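PDB 3FXG: rhamnonate dehydratase from Gibberella zeae PH-1, which probably dehydrates L-rhamnonate to 2-keto-3-deoxy-L-rhamnonate with the help of a magnesium ion, as a member of the enolase superfamily. Local coordinates for residues D165-G170 / W246-L251; T174-M179 / P215-M220; L261-R264 / K270-T273. All coordinates share one frame; numbering follows the deposited sequence.

Contact 1 (D165-G170 / W246-L251); sequences DFYCTG and WWEECL. With MG (magnesium ion), chain I.
The indole of Trp246 drives the rim of its six-membered ring into one face of the Tyr167 phenol, a T-shaped (edge-to-face) stack. CH2 of Trp246 lies 3.9 Å from CE2 of Tyr167, and the neighbouring CZ2 is equally near CZ of that ring. The planes stand at 89° with the centroids 5.4 Å apart, which directs the polarised C-H edge of the indole at the pi cloud of the phenol. Each CG is flanked by its own backbone N and C (chi1 69° for Tyr167, and much the same for Trp246); CA of Tyr167 and CA of Trp246 are 12.4 Å apart, and the rings bridge that gap. The strands concerned, 163-169 and 246-248, are not neighbours in the sheet; they face each other across the interior of the C-terminal barrel of the enolase superfamily, in which strand ends carry the metal ligands. Glu248 is one such ligand. Its chain runs out extended, and its two oxygens divide the work: OE2 binds magnesium at 2.2 Å, while OE1 receives NE1 of Trp246 at 3.2 Å, nearly straight at 160°, on its anti lone pair and close to the indole plane. Lys185 forms a salt bridge with the same OE1 and also hydrogen-bonds OH of Tyr167; that hydroxyl itself stays 4.0 Å from Glu248 OE1. The indole thus uses a carbon edge toward the tyrosine and its N-H toward the carboxylate. Asp222, Glu275 and two waters are the other magnesium ligands, and one of these waters donates to OE2 of Glu249 at 2.7 Å.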
loop_
_atom_site.group_PDB
_atom_site.type_symbol
_atom_site.label_atom_id
_atom_site.label_comp_id
_atom_site.label_asym_id
_atom_site.label_seq_id
_atom_site.Cartn_x
_atom_site.Cartn_y
_atom_site.Cartn_z
ATOM N N ASP A 165 -25.498 31.424 0.123
ATOM C CA ASP A 165 -26.554 30.692 -0.572
ATOM C C ASP A 165 -26.909 29.399 0.163
ATOM O O ASP A 165 -26.027 28.673 0.631
ATOM C CB ASP A 165 -26.125 30.385 -2.008
ATOM C CG ASP A 165 -25.960 31.641 -2.841
ATOM O OD1 ASP A 165 -26.925 32.431 -2.919
ATOM O OD2 ASP A 165 -24.871 31.842 -3.415
ATOM N N PHE A 166 -28.207 29.122 0.258
ATOM C CA PHE A 166 -28.707 27.943 0.958
ATOM C C PHE A 166 -29.400 26.925 0.067
ATOM O O PHE A 166 -29.936 27.256 -0.990
ATOM C CB PHE A 166 -29.757 28.333 2.005
ATOM C CG PHE A 166 -29.230 29.124 3.167
ATOM C CD1 PHE A 166 -29.381 28.640 4.464
ATOM C CD2 PHE A 166 -28.650 30.376 2.981
ATOM C CE1 PHE A 166 -28.966 29.395 5.561
ATOM C CE2 PHE A 166 -28.231 31.137 4.072
ATOM C CZ PHE A 166 -28.390 30.646 5.364
ATOM N N TYR A 167 -29.397 25.679 0.529
ATOM C CA TYR A 167 -30.127 24.616 -0.139
ATOM C C TYR A 167 -31.118 24.259 0.969
ATOM O O TYR A 167 -30.845 24.498 2.145
ATOM C CB TYR A 167 -29.216 23.442 -0.532
ATOM C CG TYR A 167 -28.645 22.611 0.593
ATOM C CD1 TYR A 167 -29.390 21.590 1.181
ATOM C CD2 TYR A 167 -27.330 22.801 1.023
ATOM C CE1 TYR A 167 -28.839 20.772 2.164
ATOM C CE2 TYR A 167 -26.771 21.989 2.004
ATOM C CZ TYR A 167 -27.529 20.976 2.568
ATOM O OH TYR A 167 -26.973 20.157 3.524
ATOM N N CYS A 168 -32.275 23.721 0.615
ATOM C CA CYS A 168 -33.278 23.425 1.624
ATOM C C CYS A 168 -33.489 21.940 1.874
ATOM O O CYS A 168 -33.718 21.173 0.936
ATOM C CB CYS A 168 -34.605 24.074 1.216
ATOM S SG CYS A 168 -35.933 23.910 2.419
ATOM N N THR A 169 -33.408 21.545 3.141
ATOM C CA THR A 169 -33.609 20.150 3.528
ATOM C C THR A 169 -35.051 19.978 3.990
ATOM O O THR A 169 -35.493 20.633 4.935
ATOM C CB THR A 169 -32.667 19.734 4.676
ATOM O OG1 THR A 169 -31.308 19.945 4.274
ATOM C CG2 THR A 169 -32.864 18.264 5.026
ATOM N N GLY A 170 -35.782 19.100 3.313
ATOM C CA GLY A 170 -37.171 18.873 3.669
ATOM C C GLY A 170 -37.881 17.966 2.684
ATOM O O GLY A 170 -37.321 17.601 1.653
ATOM N N TRP A 246 -25.873 14.559 -4.470
ATOM C CA TRP A 246 -25.035 13.851 -3.513
ATOM C C TRP A 246 -25.868 13.033 -2.540
ATOM O O TRP A 246 -27.046 13.323 -2.310
ATOM C CB TRP A 246 -24.094 14.807 -2.754
ATOM C CG TRP A 246 -24.686 15.582 -1.595
ATOM C CD1 TRP A 246 -25.216 15.069 -0.440
ATOM C CD2 TRP A 246 -24.725 17.009 -1.451
ATOM N NE1 TRP A 246 -25.576 16.090 0.411
ATOM C CE2 TRP A 246 -25.285 17.289 -0.184
ATOM C CE3 TRP A 246 -24.338 18.079 -2.271
ATOM C CZ2 TRP A 246 -25.468 18.599 0.284
ATOM C CZ3 TRP A 246 -24.518 19.383 -1.806
ATOM C CH2 TRP A 246 -25.079 19.627 -0.538
ATOM N N TRP A 247 -25.241 11.998 -1.989
ATOM C CA TRP A 247 -25.878 11.106 -1.031
ATOM C C TRP A 247 -25.254 11.388 0.326
ATOM O O TRP A 247 -24.035 11.264 0.496
ATOM C CB TRP A 247 -25.652 9.655 -1.450
ATOM C CG TRP A 247 -26.314 9.327 -2.756
ATOM C CD1 TRP A 247 -25.841 9.593 -4.008
ATOM C CD2 TRP A 247 -27.590 8.703 -2.931
ATOM N NE1 TRP A 247 -26.746 9.172 -4.955
ATOM C CE2 TRP A 247 -27.828 8.621 -4.320
ATOM C CE3 TRP A 247 -28.556 8.203 -2.047
ATOM C CZ2 TRP A 247 -28.996 8.059 -4.849
ATOM C CZ3 TRP A 247 -29.720 7.642 -2.576
ATOM C CH2 TRP A 247 -29.926 7.577 -3.962
ATOM N N GLU A 248 -26.098 11.756 1.286
ATOM C CA GLU A 248 -25.648 12.136 2.622
ATOM C C GLU A 248 -25.795 11.115 3.748
ATOM O O GLU A 248 -26.837 10.477 3.906
ATOM C CB GLU A 248 -26.355 13.435 3.019
ATOM C CG GLU A 248 -25.858 14.062 4.307
ATOM C CD GLU A 248 -26.348 15.489 4.467
ATOM O OE1 GLU A 248 -26.343 16.233 3.463
ATOM O OE2 GLU A 248 -26.727 15.870 5.594
ATOM N N GLU A 249 -24.733 11.001 4.542
ATOM C CA GLU A 249 -24.665 10.097 5.689
ATOM C C GLU A 249 -25.275 8.723 5.433
ATOM O O GLU A 249 -26.125 8.258 6.193
ATOM C CB GLU A 249 -25.329 10.746 6.913
ATOM C CG GLU A 249 -24.665 10.345 8.232
ATOM C CD GLU A 249 -25.243 11.049 9.455
ATOM O OE1 GLU A 249 -24.612 10.957 10.531
ATOM O OE2 GLU A 249 -26.320 11.681 9.352
ATOM N N CYS A 250 -24.834 8.073 4.360
ATOM C CA CYS A 250 -25.329 6.747 4.007
ATOM C C CYS A 250 -24.971 5.701 5.051
ATOM O O CYS A 250 -25.761 4.802 5.331
ATOM C CB CYS A 250 -24.749 6.297 2.667
ATOM S SG CYS A 250 -25.244 7.302 1.268
ATOM N N LEU A 251 -23.780 5.826 5.626
ATOM C CA LEU A 251 -23.313 4.862 6.615
ATOM C C LEU A 251 -23.334 5.353 8.054
ATOM O O LEU A 251 -23.462 6.549 8.328
ATOM C CB LEU A 251 -21.881 4.434 6.281
ATOM C CG LEU A 251 -21.609 3.951 4.852
ATOM C CD1 LEU A 251 -20.123 3.611 4.706
ATOM C CD2 LEU A 251 -22.470 2.738 4.545
HETATM MG MG MG I . -27.994 15.213 7.310
HETATM O O HOH W 1 -28.236 13.074 8.079
HETATM O O HOH W 2 -29.141 17.412 7.397
#

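Contact 2 (T174-M179 / P215-M220); sequences TAAKAM and PDFPIM
With CG of Lys177 trans to its backbone N (chi1 179°) and the rest of the chain fully extended, the lysine leaves helix 173-179 as a straight rod. Phe217 likewise has CG opposite its own N (chi1 -168°), which sends its ring back toward the helix, and the lysine stem and the phenyl ring run antiparallel, side by side. The methylene CB of Lys177 stands over one face of the phenyl ring, 3.8 Å from the centroid and 17° off the normal, as a CH-pi contact. CB of Lys177 is off-centre, nearest to CE1 of Phe217 at 3.6 Å. CG of Lys177 follows along the same ring, 3.8 Å from Phe217 CD1, and CD trails behind it more loosely. The far end of the ring reaches the helix backbone, where CZ of Phe217 lies 3.6 Å from CA of Lys177; CZ is also 4.4 Å from CB of Ala176.

In the fold this joins the short helix after strand 163-169 to the loop that leads into strand 219-222 of the barrel. Ala176 also packs against Cys168 of strand 163-169. The carbonyl O of Phe217 accepts a hydrogen bond from Arg210, which ties the loop to helix 195-213, while Pro218 packs on His196 of the second subunit.

The lysine thus offers the aromatic face its aliphatic stem alone, in a dispersion-type CH-pi contact, and its ammonium NZ is directed away from the ring to the Val213 carbonyl at the end of helix 195-213.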
loop_
_atom_site.group_PDB
_atom_site.type_symbol
_atom_site.label_atom_id
_atom_site.label_comp_id
_atom_site.label_asym_id
_atom_site.label_seq_id
_atom_site.Cartn_x
_atom_site.Cartn_y
_atom_site.Cartn_z
ATOM N N THR A 174 -40.012 21.088 -4.294
ATOM C CA THR A 174 -40.633 22.077 -5.179
ATOM C C THR A 174 -40.770 23.399 -4.427
ATOM O O THR A 174 -40.709 24.472 -5.023
ATOM C CB THR A 174 -42.041 21.637 -5.682
ATOM O OG1 THR A 174 -42.873 21.298 -4.568
ATOM C CG2 THR A 174 -41.931 20.443 -6.627
ATOM N N ALA A 175 -40.947 23.314 -3.111
ATOM C CA ALA A 175 -41.071 24.508 -2.279
ATOM C C ALA A 175 -39.706 25.180 -2.158
ATOM O O ALA A 175 -39.595 26.404 -2.226
ATOM C CB ALA A 175 -41.601 24.136 -0.900
ATOM N N ALA A 176 -38.665 24.373 -1.980
ATOM C CA ALA A 176 -37.311 24.899 -1.875
ATOM C C ALA A 176 -36.991 25.674 -3.151
ATOM O O ALA A 176 -36.483 26.796 -3.109
ATOM C CB ALA A 176 -36.321 23.755 -1.693
ATOM N N LYS A 177 -37.305 25.069 -4.290
ATOM C CA LYS A 177 -37.057 25.699 -5.578
ATOM C C LYS A 177 -37.823 27.020 -5.690
ATOM O O LYS A 177 -37.268 28.040 -6.094
ATOM C CB LYS A 177 -37.479 24.748 -6.700
ATOM C CG LYS A 177 -37.306 25.289 -8.107
ATOM C CD LYS A 177 -37.780 24.260 -9.124
ATOM C CE LYS A 177 -37.649 24.765 -10.547
ATOM N NZ LYS A 177 -38.153 23.744 -11.505
ATOM N N ALA A 178 -39.098 26.996 -5.318
ATOM C CA ALA A 178 -39.941 28.186 -5.390
ATOM C C ALA A 178 -39.466 29.308 -4.467
ATOM O O ALA A 178 -39.552 30.486 -4.819
ATOM C CB ALA A 178 -41.391 27.817 -5.060
HETATM N N MSE A 179 -38.959 28.942 -3.294
HETATM C CA MSE A 179 -38.491 29.929 -2.326
HETATM C C MSE A 179 -37.126 30.537 -2.628
HETATM O O MSE A 179 -36.699 31.471 -1.950
HETATM C CB MSE A 179 -38.483 29.328 -0.921
HETATM C CG MSE A 179 -39.866 28.956 -0.413
HETATM SE SE MSE A 179 -39.859 28.487 1.456
HETATM C CE MSE A 179 -39.447 26.602 1.287
ATOM N N PRO A 215 -35.385 18.412 -14.614
ATOM C CA PRO A 215 -34.052 17.822 -14.762
ATOM C C PRO A 215 -32.862 18.622 -14.243
ATOM O O PRO A 215 -31.812 18.048 -13.956
ATOM C CB PRO A 215 -33.959 17.590 -16.264
ATOM C CG PRO A 215 -34.674 18.794 -16.802
ATOM C CD PRO A 215 -35.906 18.855 -15.922
ATOM N N ASP A 216 -33.015 19.936 -14.110
ATOM C CA ASP A 216 -31.904 20.772 -13.671
ATOM C C ASP A 216 -31.779 21.089 -12.183
ATOM O O ASP A 216 -30.670 21.310 -11.693
ATOM C CB ASP A 216 -31.912 22.088 -14.449
ATOM C CG ASP A 216 -32.032 21.878 -15.944
ATOM O OD1 ASP A 216 -31.387 20.950 -16.470
ATOM O OD2 ASP A 216 -32.765 22.646 -16.596
ATOM N N PHE A 217 -32.894 21.123 -11.462
ATOM C CA PHE A 217 -32.837 21.450 -10.041
ATOM C C PHE A 217 -32.080 20.407 -9.217
ATOM O O PHE A 217 -32.447 19.233 -9.194
ATOM C CB PHE A 217 -34.245 21.618 -9.474
ATOM C CG PHE A 217 -34.267 22.234 -8.107
ATOM C CD1 PHE A 217 -33.900 23.568 -7.927
ATOM C CD2 PHE A 217 -34.624 21.482 -6.995
ATOM C CE1 PHE A 217 -33.889 24.142 -6.657
ATOM C CE2 PHE A 217 -34.616 22.048 -5.721
ATOM C CZ PHE A 217 -34.248 23.379 -5.553
ATOM N N PRO A 218 -31.013 20.828 -8.521
ATOM C CA PRO A 218 -30.230 19.896 -7.704
ATOM C C PRO A 218 -31.035 19.230 -6.591
ATOM O O PRO A 218 -31.724 19.897 -5.822
ATOM C CB PRO A 218 -29.108 20.776 -7.151
ATOM C CG PRO A 218 -28.934 21.817 -8.221
ATOM C CD PRO A 218 -30.367 22.150 -8.569
ATOM N N ILE A 219 -30.943 17.906 -6.520
ATOM C CA ILE A 219 -31.630 17.131 -5.495
ATOM C C ILE A 219 -30.601 16.274 -4.769
ATOM O O ILE A 219 -29.847 15.529 -5.398
ATOM C CB ILE A 219 -32.700 16.191 -6.099
ATOM C CG1 ILE A 219 -33.853 17.013 -6.674
ATOM C CG2 ILE A 219 -33.218 15.227 -5.029
ATOM C CD1 ILE A 219 -34.928 16.174 -7.327
HETATM N N MSE A 220 -30.569 16.397 -3.448
HETATM C CA MSE A 220 -29.654 15.625 -2.618
HETATM C C MSE A 220 -30.499 14.658 -1.787
HETATM O O MSE A 220 -31.685 14.898 -1.571
HETATM C CB MSE A 220 -28.857 16.552 -1.692
HETATM C CG MSE A 220 -27.880 17.484 -2.409
HETATM SE SE MSE A 220 -28.709 18.936 -3.411
HETATM C CE MSE A 220 -28.507 20.355 -2.108
#

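Contact 3 (L261-R264 / K270-T273); sequences LIKR and KFTT
Ile262 lays its CG2 methyl over one face of the Phe271 ring, 3.4 Å from the centroid and 19° off the normal, a close CH-pi contact. CG2 of Ile262 is off-centre, 3.3 Å from CZ of Phe271. A second group arrives from another direction: CE of Lys263 lies at the ring edge, near its plane, 4.0 Å from CD2 of Phe271. The lysine gets there by a bend at chi2 (-70°), after which its chain runs extended past the ring.

Further out, helix 259-265 and strand 270-273 are the last two elements of a beta-alpha-beta unit that begins with strand 246-248, and Phe271 points from the strand to the helix that packs against it. Thr232 and Val236 of helix 229-238, together with Phe259, complete the surroundings of the ring. NZ of Lys263 makes a salt bridge with Asp293 and a hydrogen bond to the carbonyl O of Val269. The backbone N of Phe271 also donates to OD2 of Asp293.

One carboxylate thus steadies both the lysine's charge and the phenylalanine's backbone, leaving the apolar parts of both residues to pack against each other.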
loop_
_atom_site.group_PDB
_atom_site.type_symbol
_atom_site.label_atom_id
_atom_site.label_comp_id
_atom_site.label_asym_id
_atom_site.label_seq_id
_atom_site.Cartn_x
_atom_site.Cartn_y
_atom_site.Cartn_z
ATOM N N LEU A 261 -15.035 1.758 -0.095
ATOM C CA LEU A 261 -15.702 0.719 -0.869
ATOM C C LEU A 261 -16.799 1.342 -1.727
ATOM O O LEU A 261 -17.007 0.949 -2.877
ATOM C CB LEU A 261 -16.311 -0.326 0.070
ATOM C CG LEU A 261 -15.347 -1.056 1.012
ATOM C CD1 LEU A 261 -16.147 -1.840 2.044
ATOM C CD2 LEU A 261 -14.444 -1.987 0.213
ATOM N N ILE A 262 -17.507 2.314 -1.164
ATOM C CA ILE A 262 -18.570 2.978 -1.906
ATOM C C ILE A 262 -17.988 3.732 -3.100
ATOM O O ILE A 262 -18.549 3.699 -4.197
ATOM C CB ILE A 262 -19.362 3.946 -0.993
ATOM C CG1 ILE A 262 -20.212 3.138 -0.003
ATOM C CG2 ILE A 262 -20.267 4.843 -1.827
ATOM C CD1 ILE A 262 -20.943 3.985 1.016
ATOM N N LYS A 263 -16.853 4.394 -2.895
ATOM C CA LYS A 263 -16.215 5.140 -3.975
ATOM C C LYS A 263 -15.641 4.218 -5.051
ATOM O O LYS A 263 -15.560 4.597 -6.219
ATOM C CB LYS A 263 -15.115 6.045 -3.416
ATOM C CG LYS A 263 -15.626 7.335 -2.779
ATOM C CD LYS A 263 -16.187 8.293 -3.830
ATOM C CE LYS A 263 -16.480 9.662 -3.229
ATOM N NZ LYS A 263 -16.981 10.626 -4.252
ATOM N N ARG A 264 -15.242 3.012 -4.665
ATOM C CA ARG A 264 -14.705 2.063 -5.635
ATOM C C ARG A 264 -15.816 1.698 -6.614
ATOM O O ARG A 264 -15.576 1.491 -7.802
ATOM C CB ARG A 264 -14.198 0.794 -4.935
ATOM C CG ARG A 264 -13.816 -0.325 -5.901
ATOM C CD ARG A 264 -13.192 -1.530 -5.192
ATOM N NE ARG A 264 -14.146 -2.261 -4.362
ATOM C CZ ARG A 264 -13.832 -3.336 -3.643
ATOM N NH1 ARG A 264 -12.589 -3.803 -3.656
ATOM N NH2 ARG A 264 -14.755 -3.940 -2.907
ATOM N N LYS A 270 -21.133 11.812 -5.745
ATOM C CA LYS A 270 -20.744 12.515 -4.529
ATOM C C LYS A 270 -21.375 11.946 -3.260
ATOM O O LYS A 270 -22.566 11.622 -3.230
ATOM C CB LYS A 270 -21.098 14.005 -4.643
ATOM C CG LYS A 270 -20.391 14.729 -5.788
ATOM C CD LYS A 270 -20.416 16.242 -5.583
ATOM C CE LYS A 270 -21.754 16.844 -5.948
ATOM N NZ LYS A 270 -21.956 16.836 -7.423
ATOM N N PHE A 271 -20.562 11.833 -2.214
ATOM C CA PHE A 271 -21.011 11.330 -0.921
ATOM C C PHE A 271 -20.567 12.302 0.163
ATOM O O PHE A 271 -19.490 12.892 0.065
ATOM C CB PHE A 271 -20.421 9.943 -0.667
ATOM C CG PHE A 271 -20.955 8.898 -1.595
ATOM C CD1 PHE A 271 -22.179 8.288 -1.337
ATOM C CD2 PHE A 271 -20.279 8.586 -2.769
ATOM C CE1 PHE A 271 -22.728 7.381 -2.242
ATOM C CE2 PHE A 271 -20.819 7.681 -3.684
ATOM C CZ PHE A 271 -22.049 7.079 -3.418
ATOM N N THR A 272 -21.399 12.472 1.189
ATOM C CA THR A 272 -21.085 13.385 2.283
ATOM C C THR A 272 -21.457 12.754 3.619
ATOM O O THR A 272 -22.174 11.755 3.664
ATOM C CB THR A 272 -21.873 14.713 2.154
ATOM O OG1 THR A 272 -23.239 14.495 2.535
ATOM C CG2 THR A 272 -21.840 15.223 0.713
ATOM N N THR A 273 -20.960 13.340 4.703
ATOM C CA THR A 273 -21.263 12.854 6.044
ATOM C C THR A 273 -20.558 13.743 7.058
ATOM O O THR A 273 -19.866 14.694 6.681
ATOM C CB THR A 273 -20.785 11.395 6.244
ATOM O OG1 THR A 273 -21.259 10.902 7.502
ATOM C CG2 THR A 273 -19.257 11.320 6.232
#

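All three contacts belong to the barrel. Along the chain, both segments of contact 2 lie between 165-170 and 246-251, and contact 3 follows after contact 1 closes. Strand 163-169 runs on into helix 173-179, and strand 246-248 pairs with both 219-222 and 270-273. The centres of contacts 1 and 2 are about 12 Å apart, those of 1 and 3 about 14 Å, and those of 2 and 3 about 23 Å. Contact 1, which holds a magnesium ligand, touches both others: Trp246 and Tyr167 meet Met220, and the backbone of 246-251 probably hydrogen-bonds to 270-273. Contacts 2 and 3 do not touch each other; both reach the second subunit.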